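Local coordinates for protein hydrazine synthase gamma subunit (Candidatus Kuenenia stuttgartiensis, PDB 5C2V) that reduces nitric oxide to hydroxylamine, the first half-reaction of hydrazine synthesis, as the two-heme-c subunit of the hydrazine synthase complex, at residues Gly75-Asp79 against Trp88-Lys92; His67-Thr73 against Thr91-Arg95; Gly210-Val214 against Tyr270-Gly274. All coordinates share one frame; numbering follows the deposited sequence.

Contact 1: residues Gly75-Asp79 against Trp88-Lys92; sequences GLIWD and WKNTK. With CA (calcium ion), chain U; CA (calcium ion), chain S; HEC (heme c), chain V.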
loop_
_atom_site.group_PDB
_atom_site.type_symbol
_atom_site.label_atom_id
_atom_site.label_comp_id
_atom_site.label_asym_id
_atom_site.label_seq_id
_atom_site.Cartn_x
_atom_site.Cartn_y
_atom_site.Cartn_z
ATOM N N GLY C 75 -26.459 -1.958 -43.311
ATOM C CA GLY C 75 -25.532 -1.078 -43.998
ATOM C C GLY C 75 -24.216 -0.890 -43.264
ATOM O O GLY C 75 -23.389 -0.069 -43.663
ATOM N N LEU C 76 -24.020 -1.648 -42.189
ATOM C CA LEU C 76 -22.791 -1.563 -41.405
ATOM C C LEU C 76 -21.604 -2.154 -42.157
ATOM O O LEU C 76 -21.698 -3.239 -42.730
ATOM C CB LEU C 76 -22.962 -2.270 -40.058
ATOM C CG LEU C 76 -23.854 -1.577 -39.026
ATOM C CD1 LEU C 76 -24.064 -2.470 -37.814
ATOM C CD2 LEU C 76 -23.254 -0.242 -38.612
ATOM N N ILE C 77 -20.486 -1.435 -42.146
ATOM C CA ILE C 77 -19.289 -1.859 -42.865
ATOM C C ILE C 77 -18.237 -2.401 -41.900
ATOM O O ILE C 77 -17.824 -1.715 -40.965
ATOM C CB ILE C 77 -18.698 -0.698 -43.686
ATOM C CG1 ILE C 77 -19.767 -0.121 -44.618
ATOM C CG2 ILE C 77 -17.479 -1.162 -44.469
ATOM C CD1 ILE C 77 -19.316 1.089 -45.400
ATOM N N TRP C 78 -17.804 -3.635 -42.139
ATOM C CA TRP C 78 -16.930 -4.340 -41.207
ATOM C C TRP C 78 -15.595 -4.731 -41.824
ATOM O O TRP C 78 -15.469 -4.821 -43.047
ATOM C CB TRP C 78 -17.627 -5.596 -40.687
ATOM C CG TRP C 78 -18.920 -5.317 -40.008
ATOM C CD1 TRP C 78 -20.169 -5.418 -40.547
ATOM C CD2 TRP C 78 -19.099 -4.885 -38.657
ATOM N NE1 TRP C 78 -21.116 -5.077 -39.613
ATOM C CE2 TRP C 78 -20.484 -4.745 -38.443
ATOM C CE3 TRP C 78 -18.222 -4.604 -37.604
ATOM C CZ2 TRP C 78 -21.012 -4.335 -37.223
ATOM C CZ3 TRP C 78 -18.748 -4.199 -36.394
ATOM C CH2 TRP C 78 -20.129 -4.068 -36.213
ATOM N N ASP C 79 -14.601 -4.971 -40.975
ATOM C CA ASP C 79 -13.350 -5.536 -41.453
ATOM C C ASP C 79 -13.206 -6.972 -40.942
ATOM O O ASP C 79 -12.864 -7.205 -39.784
ATOM C CB ASP C 79 -12.170 -4.669 -41.003
ATOM C CG ASP C 79 -10.847 -5.152 -41.551
ATOM O OD1 ASP C 79 -10.861 -6.016 -42.447
ATOM O OD2 ASP C 79 -9.793 -4.658 -41.098
ATOM N N TRP C 88 -12.209 -3.571 -46.439
ATOM C CA TRP C 88 -13.538 -3.388 -45.862
ATOM C C TRP C 88 -14.651 -4.054 -46.665
ATOM O O TRP C 88 -14.608 -4.082 -47.895
ATOM C CB TRP C 88 -13.841 -1.894 -45.722
ATOM C CG TRP C 88 -12.829 -1.163 -44.905
ATOM C CD1 TRP C 88 -11.748 -0.467 -45.364
ATOM C CD2 TRP C 88 -12.796 -1.062 -43.478
ATOM N NE1 TRP C 88 -11.046 0.065 -44.309
ATOM C CE2 TRP C 88 -11.668 -0.286 -43.141
ATOM C CE3 TRP C 88 -13.611 -1.551 -42.454
ATOM C CZ2 TRP C 88 -11.338 0.012 -41.821
ATOM C CZ3 TRP C 88 -13.280 -1.255 -41.145
ATOM C CH2 TRP C 88 -12.153 -0.480 -40.840
ATOM N N LYS C 89 -15.647 -4.589 -45.962
ATOM C CA LYS C 89 -16.812 -5.171 -46.623
ATOM C C LYS C 89 -18.151 -4.693 -46.066
ATOM O O LYS C 89 -18.473 -4.890 -44.894
ATOM C CB LYS C 89 -16.760 -6.697 -46.560
ATOM C CG LYS C 89 -15.768 -7.309 -47.522
ATOM C CD LYS C 89 -16.134 -7.043 -48.971
ATOM C CE LYS C 89 -15.292 -7.895 -49.906
ATOM N NZ LYS C 89 -13.835 -7.740 -49.636
ATOM N N ASN C 90 -18.912 -4.056 -46.948
ATOM C CA ASN C 90 -20.309 -3.692 -46.744
ATOM C C ASN C 90 -21.137 -4.934 -46.394
ATOM O O ASN C 90 -20.936 -6.001 -46.971
ATOM C CB ASN C 90 -20.797 -2.983 -48.026
ATOM C CG ASN C 90 -22.302 -3.061 -48.258
ATOM O OD1 ASN C 90 -23.094 -3.267 -47.349
ATOM N ND2 ASN C 90 -22.695 -2.887 -49.513
ATOM N N THR C 91 -22.055 -4.802 -45.438
ATOM C CA THR C 91 -22.872 -5.940 -45.013
ATOM C C THR C 91 -23.855 -6.339 -46.108
ATOM O O THR C 91 -24.645 -5.521 -46.579
ATOM C CB THR C 91 -23.648 -5.639 -43.713
ATOM O OG1 THR C 91 -22.724 -5.332 -42.662
ATOM C CG2 THR C 91 -24.491 -6.840 -43.302
ATOM N N LYS C 92 -23.805 -7.608 -46.501
ATOM C CA LYS C 92 -24.576 -8.100 -47.638
ATOM C C LYS C 92 -26.087 -8.031 -47.430
ATOM O O LYS C 92 -26.596 -8.331 -46.351
ATOM C CB LYS C 92 -24.175 -9.540 -47.963
ATOM C CG LYS C 92 -23.235 -9.671 -49.150
ATOM C CD LYS C 92 -23.933 -9.280 -50.443
ATOM C CE LYS C 92 -23.022 -9.457 -51.645
ATOM N NZ LYS C 92 -23.692 -9.077 -52.920
HETATM CA CA CA U . -11.374 -7.460 -44.121
HETATM CA CA CA S . -24.722 -2.442 -49.147
HETATM FE FE HEC V . -23.205 -12.174 -42.733
HETATM C CHA HEC V . -22.239 -11.772 -46.006
HETATM C CHB HEC V . -25.397 -14.605 -43.687
HETATM C CHC HEC V . -23.999 -12.758 -39.426
HETATM C CHD HEC V . -21.630 -9.272 -41.818
HETATM N NA HEC V . -23.696 -13.059 -44.527
HETATM C C1A HEC V . -23.237 -12.694 -45.775
HETATM C C2A HEC V . -23.992 -13.438 -46.772
HETATM C C3A HEC V . -24.862 -14.224 -46.118
HETATM C C4A HEC V . -24.692 -13.996 -44.699
HETATM C CMA HEC V . -25.885 -15.213 -46.724
HETATM C CAA HEC V . -23.791 -13.338 -48.305
HETATM C CBA HEC V . -25.044 -12.816 -49.008
HETATM C CGA HEC V . -24.824 -12.773 -50.498
HETATM O O1A HEC V . -23.680 -13.039 -50.948
HETATM O O2A HEC V . -25.798 -12.471 -51.237
HETATM N NB HEC V . -24.565 -13.370 -41.734
HETATM C C1B HEC V . -25.163 -14.460 -42.336
HETATM C C2B HEC V . -25.491 -15.421 -41.303
HETATM C C3B HEC V . -25.113 -14.910 -40.124
HETATM C C4B HEC V . -24.520 -13.611 -40.373
HETATM C CMB HEC V . -26.181 -16.781 -41.549
HETATM C CAB HEC V . -25.256 -15.565 -38.730
HETATM C CBB HEC V . -24.299 -16.768 -38.585
HETATM N NC HEC V . -22.893 -11.185 -40.948
HETATM C C1C HEC V . -23.271 -11.618 -39.693
HETATM C C2C HEC V . -22.655 -10.749 -38.712
HETATM C C3C HEC V . -22.121 -9.713 -39.373
HETATM C C4C HEC V . -22.180 -10.013 -40.793
HETATM C CMC HEC V . -22.979 -10.790 -37.200
HETATM C CAC HEC V . -21.419 -8.486 -38.746
HETATM C CBC HEC V . -20.105 -8.915 -38.056
HETATM N ND HEC V . -22.160 -10.703 -43.771
HETATM C C1D HEC V . -21.464 -9.679 -43.128
HETATM C C2D HEC V . -20.524 -9.103 -44.062
HETATM C C3D HEC V . -20.715 -9.882 -45.370
HETATM C C4D HEC V . -21.749 -10.855 -45.096
HETATM C CMD HEC V . -19.537 -7.946 -43.799
HETATM C CAD HEC V . -19.956 -9.680 -46.697
HETATM C CBD HEC V . -18.624 -10.419 -46.610
HETATM C CGD HEC V . -17.868 -10.256 -47.901
HETATM O O1D HEC V . -16.742 -10.807 -48.016
HETATM O O2D HEC V . -18.394 -9.573 -48.815
HETATM O O HOH W 1 -25.711 -4.643 -49.139
HETATM O O HOH W 2 -25.945 -1.896 -47.197
HETATM O O HOH W 3 -13.770 -7.318 -43.912
HETATM O O HOH W 4 -21.422 -13.277 -42.706
#
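The indole of Trp78 meets Thr91 at its edge, where OG1 of Thr91 lies in the ring plane 3.3 Å from CD1 of Trp78 and donates to Leu76 O, the two side chains running side by side in the same direction. Over one face of this indole sits the thioether-bearing arm of heme c, its CAC 3.5 Å from Trp78 NE1 and displaced toward the ring's rim. The second indole, Trp88, takes Asp79 CB obliquely, 3.6 Å from Trp88 CZ3; Ile77 CG2 packs on Trp88 CB, and Trp88 NE1 is hydrogen-bonded to Tyr578 OH of the alpha subunit. The backbones form a short antiparallel beta hairpin: Trp78 and Lys89 are a hydrogen-bonded pair, with Trp78 N to Lys89 O 3.1 Å and Lys89 N to Trp78 O 2.9 Å, both nearly straight, while Ile77 and Asn90 are a non-hydrogen-bonded pair. Each segment also supplies a calcium ligand. Asp79, its CG anti to the backbone N (chi1 -176°), places OD1 2.3 Å from one calcium ion, and its OD2 accepts from Gly86 N; Asn90 binds the other, though its amide orientation is doubtful. Lys89 lays its aliphatic chain along a heme propionate, its NZ salt-bridged to Glu83 and Glu106.

Contact 2: residues His67-Thr73 against Thr91-Arg95; sequences HYERGQT and TKYIR. With HEC (heme c), chain V.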
loop_
_atom_site.group_PDB
_atom_site.type_symbol
_atom_site.label_atom_id
_atom_site.label_comp_id
_atom_site.label_asym_id
_atom_site.label_seq_id
_atom_site.Cartn_x
_atom_site.Cartn_y
_atom_site.Cartn_z
ATOM N N HIS C 67 -27.401 -8.161 -40.561
ATOM C CA HIS C 67 -28.302 -8.348 -41.701
ATOM C C HIS C 67 -29.706 -7.893 -41.354
ATOM O O HIS C 67 -30.656 -8.087 -42.102
ATOM C CB HIS C 67 -28.293 -9.807 -42.144
ATOM C CG HIS C 67 -26.941 -10.285 -42.554
ATOM N ND1 HIS C 67 -26.305 -9.853 -43.696
ATOM C CD2 HIS C 67 -26.072 -11.136 -41.946
ATOM C CE1 HIS C 67 -25.120 -10.426 -43.790
ATOM N NE2 HIS C 67 -24.958 -11.209 -42.734
ATOM N N TYR C 68 -29.790 -7.307 -40.172
ATOM C CA TYR C 68 -30.994 -6.808 -39.526
ATOM C C TYR C 68 -32.046 -7.931 -39.302
ATOM O O TYR C 68 -31.694 -9.097 -39.429
ATOM C CB TYR C 68 -31.499 -5.639 -40.393
ATOM C CG TYR C 68 -32.771 -5.025 -39.954
ATOM C CD1 TYR C 68 -32.820 -4.172 -38.829
ATOM C CD2 TYR C 68 -33.935 -5.289 -40.640
ATOM C CE1 TYR C 68 -34.012 -3.624 -38.435
ATOM C CE2 TYR C 68 -35.100 -4.759 -40.240
ATOM C CZ TYR C 68 -35.169 -3.933 -39.170
ATOM O OH TYR C 68 -36.360 -3.372 -38.766
ATOM N N GLU C 69 -33.312 -7.631 -38.998
ATOM C CA GLU C 69 -34.255 -8.729 -38.707
ATOM C C GLU C 69 -35.406 -8.950 -39.702
ATOM O O GLU C 69 -36.149 -9.926 -39.583
ATOM C CB GLU C 69 -34.832 -8.578 -37.294
ATOM C CG GLU C 69 -35.972 -7.608 -37.156
ATOM C CD GLU C 69 -35.523 -6.276 -36.623
ATOM O OE1 GLU C 69 -36.394 -5.421 -36.364
ATOM O OE2 GLU C 69 -34.301 -6.089 -36.452
ATOM N N ARG C 70 -35.546 -8.048 -40.669
ATOM C CA ARG C 70 -36.476 -8.207 -41.778
ATOM C C ARG C 70 -35.700 -8.977 -42.839
ATOM O O ARG C 70 -36.172 -9.223 -43.952
ATOM C CB ARG C 70 -36.970 -6.849 -42.292
ATOM C CG ARG C 70 -37.834 -6.074 -41.297
ATOM C CD ARG C 70 -37.956 -4.617 -41.735
ATOM N NE ARG C 70 -38.554 -3.776 -40.690
ATOM C CZ ARG C 70 -38.603 -2.450 -40.743
ATOM N NH1 ARG C 70 -38.070 -1.807 -41.774
ATOM N NH2 ARG C 70 -39.177 -1.766 -39.772
ATOM N N GLY C 71 -34.481 -9.342 -42.450
ATOM C CA GLY C 71 -33.545 -10.053 -43.292
ATOM C C GLY C 71 -33.113 -9.236 -44.489
ATOM O O GLY C 71 -33.254 -9.691 -45.621
ATOM N N GLN C 72 -32.614 -8.024 -44.260
ATOM C CA GLN C 72 -32.116 -7.220 -45.370
ATOM C C GLN C 72 -30.650 -6.841 -45.182
ATOM O O GLN C 72 -29.763 -7.520 -45.702
ATOM C CB GLN C 72 -32.968 -5.956 -45.513
ATOM C CG GLN C 72 -34.465 -6.216 -45.483
ATOM C CD GLN C 72 -35.276 -4.941 -45.560
ATOM O OE1 GLN C 72 -35.664 -4.375 -44.538
ATOM N NE2 GLN C 72 -35.533 -4.476 -46.777
ATOM N N THR C 73 -30.413 -5.800 -44.384
ATOM C CA THR C 73 -29.073 -5.362 -43.983
ATOM C C THR C 73 -29.164 -4.093 -43.137
ATOM O O THR C 73 -30.150 -3.360 -43.216
ATOM C CB THR C 73 -28.156 -5.080 -45.199
ATOM O OG1 THR C 73 -26.846 -4.722 -44.744
ATOM C CG2 THR C 73 -28.724 -3.959 -46.059
ATOM N N THR C 91 -22.055 -4.802 -45.438
ATOM C CA THR C 91 -22.872 -5.940 -45.013
ATOM C C THR C 91 -23.855 -6.339 -46.108
ATOM O O THR C 91 -24.645 -5.521 -46.579
ATOM C CB THR C 91 -23.648 -5.639 -43.713
ATOM O OG1 THR C 91 -22.724 -5.332 -42.662
ATOM C CG2 THR C 91 -24.491 -6.840 -43.302
ATOM N N LYS C 92 -23.805 -7.608 -46.501
ATOM C CA LYS C 92 -24.576 -8.100 -47.638
ATOM C C LYS C 92 -26.087 -8.031 -47.430
ATOM O O LYS C 92 -26.596 -8.331 -46.351
ATOM C CB LYS C 92 -24.175 -9.540 -47.963
ATOM C CG LYS C 92 -23.235 -9.671 -49.150
ATOM C CD LYS C 92 -23.933 -9.280 -50.443
ATOM C CE LYS C 92 -23.022 -9.457 -51.645
ATOM N NZ LYS C 92 -23.692 -9.077 -52.920
ATOM N N TYR C 93 -26.789 -7.629 -48.485
ATOM C CA TYR C 93 -28.245 -7.633 -48.508
ATOM C C TYR C 93 -28.717 -9.052 -48.821
ATOM O O TYR C 93 -28.429 -9.580 -49.895
ATOM C CB TYR C 93 -28.749 -6.629 -49.550
ATOM C CG TYR C 93 -30.234 -6.347 -49.530
ATOM C CD1 TYR C 93 -30.771 -5.407 -48.661
ATOM C CD2 TYR C 93 -31.094 -6.996 -50.404
ATOM C CE1 TYR C 93 -32.126 -5.135 -48.652
ATOM C CE2 TYR C 93 -32.447 -6.730 -50.402
ATOM C CZ TYR C 93 -32.960 -5.803 -49.520
ATOM O OH TYR C 93 -34.311 -5.539 -49.515
ATOM N N ILE C 94 -29.436 -9.670 -47.886
ATOM C CA ILE C 94 -29.710 -11.106 -47.978
ATOM C C ILE C 94 -31.072 -11.498 -48.564
ATOM O O ILE C 94 -31.404 -12.682 -48.596
ATOM C CB ILE C 94 -29.565 -11.788 -46.596
ATOM C CG1 ILE C 94 -30.456 -11.116 -45.554
ATOM C CG2 ILE C 94 -28.114 -11.767 -46.143
ATOM C CD1 ILE C 94 -30.435 -11.809 -44.207
ATOM N N ARG C 95 -31.866 -10.530 -49.012
ATOM C CA ARG C 95 -33.102 -10.869 -49.716
ATOM C C ARG C 95 -32.780 -11.458 -51.087
ATOM O O ARG C 95 -31.937 -10.928 -51.812
ATOM C CB ARG C 95 -34.013 -9.650 -49.877
ATOM C CG ARG C 95 -34.616 -9.119 -48.587
ATOM C CD ARG C 95 -35.475 -10.165 -47.896
ATOM N NE ARG C 95 -36.325 -9.575 -46.866
ATOM C CZ ARG C 95 -37.611 -9.281 -47.037
ATOM N NH1 ARG C 95 -38.204 -9.536 -48.194
ATOM N NH2 ARG C 95 -38.307 -8.741 -46.045
HETATM FE FE HEC V . -23.205 -12.174 -42.733
HETATM C CHA HEC V . -22.239 -11.772 -46.006
HETATM C CHB HEC V . -25.397 -14.605 -43.687
HETATM C CHC HEC V . -23.999 -12.758 -39.426
HETATM C CHD HEC V . -21.630 -9.272 -41.818
HETATM N NA HEC V . -23.696 -13.059 -44.527
HETATM C C1A HEC V . -23.237 -12.694 -45.775
HETATM C C2A HEC V . -23.992 -13.438 -46.772
HETATM C C3A HEC V . -24.862 -14.224 -46.118
HETATM C C4A HEC V . -24.692 -13.996 -44.699
HETATM C CMA HEC V . -25.885 -15.213 -46.724
HETATM C CAA HEC V . -23.791 -13.338 -48.305
HETATM C CBA HEC V . -25.044 -12.816 -49.008
HETATM C CGA HEC V . -24.824 -12.773 -50.498
HETATM O O1A HEC V . -23.680 -13.039 -50.948
HETATM O O2A HEC V . -25.798 -12.471 -51.237
HETATM N NB HEC V . -24.565 -13.370 -41.734
HETATM C C1B HEC V . -25.163 -14.460 -42.336
HETATM C C2B HEC V . -25.491 -15.421 -41.303
HETATM C C3B HEC V . -25.113 -14.910 -40.124
HETATM C C4B HEC V . -24.520 -13.611 -40.373
HETATM C CMB HEC V . -26.181 -16.781 -41.549
HETATM C CAB HEC V . -25.256 -15.565 -38.730
HETATM C CBB HEC V . -24.299 -16.768 -38.585
HETATM N NC HEC V . -22.893 -11.185 -40.948
HETATM C C1C HEC V . -23.271 -11.618 -39.693
HETATM C C2C HEC V . -22.655 -10.749 -38.712
HETATM C C3C HEC V . -22.121 -9.713 -39.373
HETATM C C4C HEC V . -22.180 -10.013 -40.793
HETATM C CMC HEC V . -22.979 -10.790 -37.200
HETATM C CAC HEC V . -21.419 -8.486 -38.746
HETATM C CBC HEC V . -20.105 -8.915 -38.056
HETATM N ND HEC V . -22.160 -10.703 -43.771
HETATM C C1D HEC V . -21.464 -9.679 -43.128
HETATM C C2D HEC V . -20.524 -9.103 -44.062
HETATM C C3D HEC V . -20.715 -9.882 -45.370
HETATM C C4D HEC V . -21.749 -10.855 -45.096
HETATM C CMD HEC V . -19.537 -7.946 -43.799
HETATM C CAD HEC V . -19.956 -9.680 -46.697
HETATM C CBD HEC V . -18.624 -10.419 -46.610
HETATM C CGD HEC V . -17.868 -10.256 -47.901
HETATM O O1D HEC V . -16.742 -10.807 -48.016
HETATM O O2D HEC V . -18.394 -9.573 -48.815
HETATM O O HOH W 4 -21.422 -13.277 -42.706
#
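His67, Ile94 and Gln72 bury the most surface where the loop 67-73 lies against 91-95. His67 is the proximal ligand of the first heme c: NE2 of His67 stands 2.0 Å from the iron, and the other ring nitrogen, ND1, donates to Lys92 O at 3.1 Å, with the acceptor in the imidazole plane and the donor in the carbonyl plane. Ile94 crosses His67 at about a right angle. Its CD1 packs 3.6 Å from His67 CB, and Ile94 CG2 meets the imidazole obliquely; CG1, turned between the backbone N and carbonyl carbon (chi1 55°), leans on Gly71. Gln72 runs alongside Tyr93, with CB 3.4 Å from Tyr93 CE1 and the extended chain carrying NE2 to Tyr93 OH (3.2 Å, 165°). One backbone bond, Ile94 N to Gln72 O, joins the loops next to this pair. Farther along, Arg95 grips Arg70 O side-on with NE and NH2, its NH1 being hydrogen-bonded to Glu155 O; Arg70 O also accepts from Gln4 of the beta subunit. Thr73 OG1 donates to Thr91 O from above the carbonyl plane. With one ring nitrogen on iron and the other on a backbone carbonyl, the His67 imidazole is fixed in rotation, as in many c-type cytochromes.

Contact 3: residues Gly210-Val214 against Tyr270-Gly274; sequences GTGRV and YFHDG. With HEC (heme c), chain B.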
loop_
_atom_site.group_PDB
_atom_site.type_symbol
_atom_site.label_atom_id
_atom_site.label_comp_id
_atom_site.label_asym_id
_atom_site.label_seq_id
_atom_site.Cartn_x
_atom_site.Cartn_y
_atom_site.Cartn_z
ATOM N N GLY C 210 -13.352 -1.447 -61.750
ATOM C CA GLY C 210 -12.465 -0.389 -61.300
ATOM C C GLY C 210 -12.758 0.049 -59.878
ATOM O O GLY C 210 -12.394 1.151 -59.468
ATOM N N THR C 211 -13.429 -0.818 -59.128
ATOM C CA THR C 211 -13.764 -0.538 -57.738
ATOM C C THR C 211 -12.754 -1.146 -56.769
ATOM O O THR C 211 -12.894 -1.010 -55.555
ATOM C CB THR C 211 -15.167 -1.059 -57.384
ATOM O OG1 THR C 211 -15.249 -2.457 -57.686
ATOM C CG2 THR C 211 -16.229 -0.306 -58.168
ATOM N N GLY C 212 -11.739 -1.814 -57.307
ATOM C CA GLY C 212 -10.712 -2.418 -56.478
ATOM C C GLY C 212 -9.909 -1.371 -55.731
ATOM O O GLY C 212 -9.343 -0.463 -56.338
ATOM N N ARG C 213 -9.860 -1.496 -54.409
ATOM C CA ARG C 213 -9.145 -0.532 -53.580
ATOM C C ARG C 213 -7.682 -0.936 -53.437
ATOM O O ARG C 213 -7.376 -2.018 -52.937
ATOM C CB ARG C 213 -9.798 -0.413 -52.201
ATOM C CG ARG C 213 -11.312 -0.254 -52.232
ATOM C CD ARG C 213 -11.743 0.870 -53.159
ATOM N NE ARG C 213 -13.196 0.991 -53.225
ATOM C CZ ARG C 213 -13.846 1.699 -54.144
ATOM N NH1 ARG C 213 -13.171 2.350 -55.081
ATOM N NH2 ARG C 213 -15.171 1.755 -54.127
ATOM N N VAL C 214 -6.781 -0.063 -53.875
ATOM C CA VAL C 214 -5.356 -0.372 -53.850
ATOM C C VAL C 214 -4.565 0.624 -53.010
ATOM O O VAL C 214 -5.122 1.579 -52.468
ATOM C CB VAL C 214 -4.766 -0.399 -55.273
ATOM C CG1 VAL C 214 -5.379 -1.532 -56.079
ATOM C CG2 VAL C 214 -4.988 0.938 -55.965
ATOM N N TYR C 270 -23.739 1.270 -51.251
ATOM C CA TYR C 270 -23.383 0.296 -52.295
ATOM C C TYR C 270 -21.893 0.016 -52.588
ATOM O O TYR C 270 -20.992 0.524 -51.928
ATOM C CB TYR C 270 -24.053 0.742 -53.595
ATOM C CG TYR C 270 -25.417 1.304 -53.324
ATOM C CD1 TYR C 270 -26.488 0.461 -53.090
ATOM C CD2 TYR C 270 -25.629 2.675 -53.247
ATOM C CE1 TYR C 270 -27.732 0.957 -52.817
ATOM C CE2 TYR C 270 -26.878 3.186 -52.966
ATOM C CZ TYR C 270 -27.927 2.319 -52.750
ATOM O OH TYR C 270 -29.181 2.811 -52.475
ATOM N N PHE C 271 -21.700 -0.773 -53.647
ATOM C CA PHE C 271 -20.520 -1.589 -53.985
ATOM C C PHE C 271 -20.102 -2.584 -52.892
ATOM O O PHE C 271 -20.930 -2.986 -52.078
ATOM C CB PHE C 271 -19.328 -0.688 -54.336
ATOM C CG PHE C 271 -19.468 0.013 -55.659
ATOM C CD1 PHE C 271 -20.129 -0.598 -56.712
ATOM C CD2 PHE C 271 -18.937 1.277 -55.851
ATOM C CE1 PHE C 271 -20.264 0.041 -57.930
ATOM C CE2 PHE C 271 -19.069 1.922 -57.069
ATOM C CZ PHE C 271 -19.733 1.302 -58.109
ATOM N N HIS C 272 -18.822 -2.960 -52.860
ATOM C CA HIS C 272 -18.375 -4.009 -51.935
ATOM C C HIS C 272 -17.910 -3.493 -50.574
ATOM O O HIS C 272 -18.228 -4.076 -49.537
ATOM C CB HIS C 272 -17.282 -4.879 -52.578
ATOM C CG HIS C 272 -15.959 -4.196 -52.748
ATOM N ND1 HIS C 272 -15.764 -3.156 -53.631
ATOM C CD2 HIS C 272 -14.762 -4.429 -52.168
ATOM C CE1 HIS C 272 -14.503 -2.768 -53.574
ATOM N NE2 HIS C 272 -13.871 -3.523 -52.696
ATOM N N ASP C 273 -17.146 -2.407 -50.590
ATOM C CA ASP C 273 -16.594 -1.840 -49.367
ATOM C C ASP C 273 -17.524 -0.764 -48.840
ATOM O O ASP C 273 -17.285 -0.174 -47.787
ATOM C CB ASP C 273 -15.202 -1.261 -49.618
ATOM C CG ASP C 273 -15.222 -0.090 -50.585
ATOM O OD1 ASP C 273 -16.166 -0.003 -51.398
ATOM O OD2 ASP C 273 -14.293 0.743 -50.531
ATOM N N GLY C 274 -18.590 -0.513 -49.586
ATOM C CA GLY C 274 -19.493 0.562 -49.250
ATOM C C GLY C 274 -18.873 1.897 -49.608
ATOM O O GLY C 274 -19.039 2.888 -48.899
HETATM FE FE HEC B . -23.065 -2.511 -61.997
HETATM C CHA HEC B . -22.487 -3.049 -58.654
HETATM C CHB HEC B . -25.610 -0.362 -61.219
HETATM C CHC HEC B . -23.151 -1.423 -65.267
HETATM C CHD HEC B . -20.792 -4.907 -62.853
HETATM N NA HEC B . -23.882 -1.811 -60.254
HETATM C C1A HEC B . -23.527 -2.204 -58.978
HETATM C C2A HEC B . -24.440 -1.567 -58.049
HETATM C C3A HEC B . -25.301 -0.827 -58.753
HETATM C C4A HEC B . -24.968 -0.962 -60.157
HETATM C CMA HEC B . -26.451 0.024 -58.172
HETATM C CAA HEC B . -24.425 -1.722 -56.512
HETATM C CBA HEC B . -24.834 -3.144 -56.138
HETATM C CGA HEC B . -24.598 -3.373 -54.668
HETATM O O1A HEC B . -25.127 -4.376 -54.124
HETATM O O2A HEC B . -23.884 -2.550 -54.039
HETATM N NB HEC B . -24.230 -1.194 -63.072
HETATM C C1B HEC B . -25.123 -0.301 -62.507
HETATM C C2B HEC B . -25.441 0.704 -63.501
HETATM C C3B HEC B . -24.766 0.407 -64.621
HETATM C C4B HEC B . -23.987 -0.791 -64.371
HETATM C CMB HEC B . -26.409 1.888 -63.281
HETATM C CAB HEC B . -24.783 1.191 -65.955
HETATM C CBB HEC B . -24.054 2.543 -65.793
HETATM N NC HEC B . -22.144 -3.062 -63.741
HETATM C C1C HEC B . -22.315 -2.483 -64.983
HETATM C C2C HEC B . -21.379 -3.109 -65.897
HETATM C C3C HEC B . -20.817 -4.144 -65.261
HETATM C C4C HEC B . -21.227 -4.086 -63.871
HETATM C CMC HEC B . -21.352 -2.864 -67.422
HETATM C CAC HEC B . -19.800 -5.150 -65.850
HETATM C CBC HEC B . -18.469 -4.444 -66.191
HETATM N ND HEC B . -21.869 -3.839 -60.911
HETATM C C1D HEC B . -20.890 -4.630 -61.507
HETATM C C2D HEC B . -19.989 -5.109 -60.480
HETATM C C3D HEC B . -20.527 -4.526 -59.165
HETATM C C4D HEC B . -21.691 -3.751 -59.534
HETATM C CMD HEC B . -18.755 -6.018 -60.672
HETATM C CAD HEC B . -19.949 -4.708 -57.745
HETATM C CBD HEC B . -18.589 -4.023 -57.664
HETATM C CGD HEC B . -18.155 -3.922 -56.227
HETATM O O1D HEC B . -17.076 -3.329 -55.966
HETATM O O2D HEC B . -18.890 -4.432 -55.342
#
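Thr211 and Phe271 make the close-packed end of this contact: CG2 of Thr211 sits almost squarely over the phenyl face, 3.7 Å from the centroid of the Phe271 ring and 9° off its normal, a CH-pi contact. The methyl is turned there because Thr211 OG1 occupies the position between the backbone N and the carbonyl carbon (chi1 56°), from which it donates to heme propionate oxygen O1D at 2.7 Å. The same oxygen takes a weak bond from His272 ND1, while Phe271 N gives another weak one to O2A of the second propionate. Loops flanking the propionate edge of the heme in this way belong to the cytochrome c-like lobe that carries the second heme, which probably serves electron transfer and whose axial ligand His293 meets Phe271 edge-to-face. The other end is looser, with CA of Arg213 and CA of Asp273 8.7 Å apart, and is held by a buried charge pair; neighbouring Gly212 is partly exposed. Arg213 crosses Asp273 at about a right angle in a salt bridge, NE to Asp273 OD2 at 2.9 Å, approaching from above the carboxylate plane; the companion bond from Arg213 NH2 to Asp273 OD1 is weak. Val287 O holds Arg213 NH1, and Asp251 takes both His272 NE2 and Arg213 N.

All three contacts are buried, but contacts 1 and 2 lie about 8 Å, centre to centre, from the middle of the chain and contact 3 about 13 Å. The first two share Thr91 and Lys92 and serve one heme, which appears to be the active-site one: contact 1 is a hairpin with two calcium sites, whereas contact 2 has no regular strand and relies mainly on side-chain bonds to backbone carbonyls. Both also border the beta subunit. Contact 3 belongs to the other heme, touches no other chain, and combines propionate bonds with a salt bridge. It joins contact 1 through a probable hydrogen bond from Asn90 N to His272 O, tying the two heme surroundings together; contacts 2 and 3 do not touch.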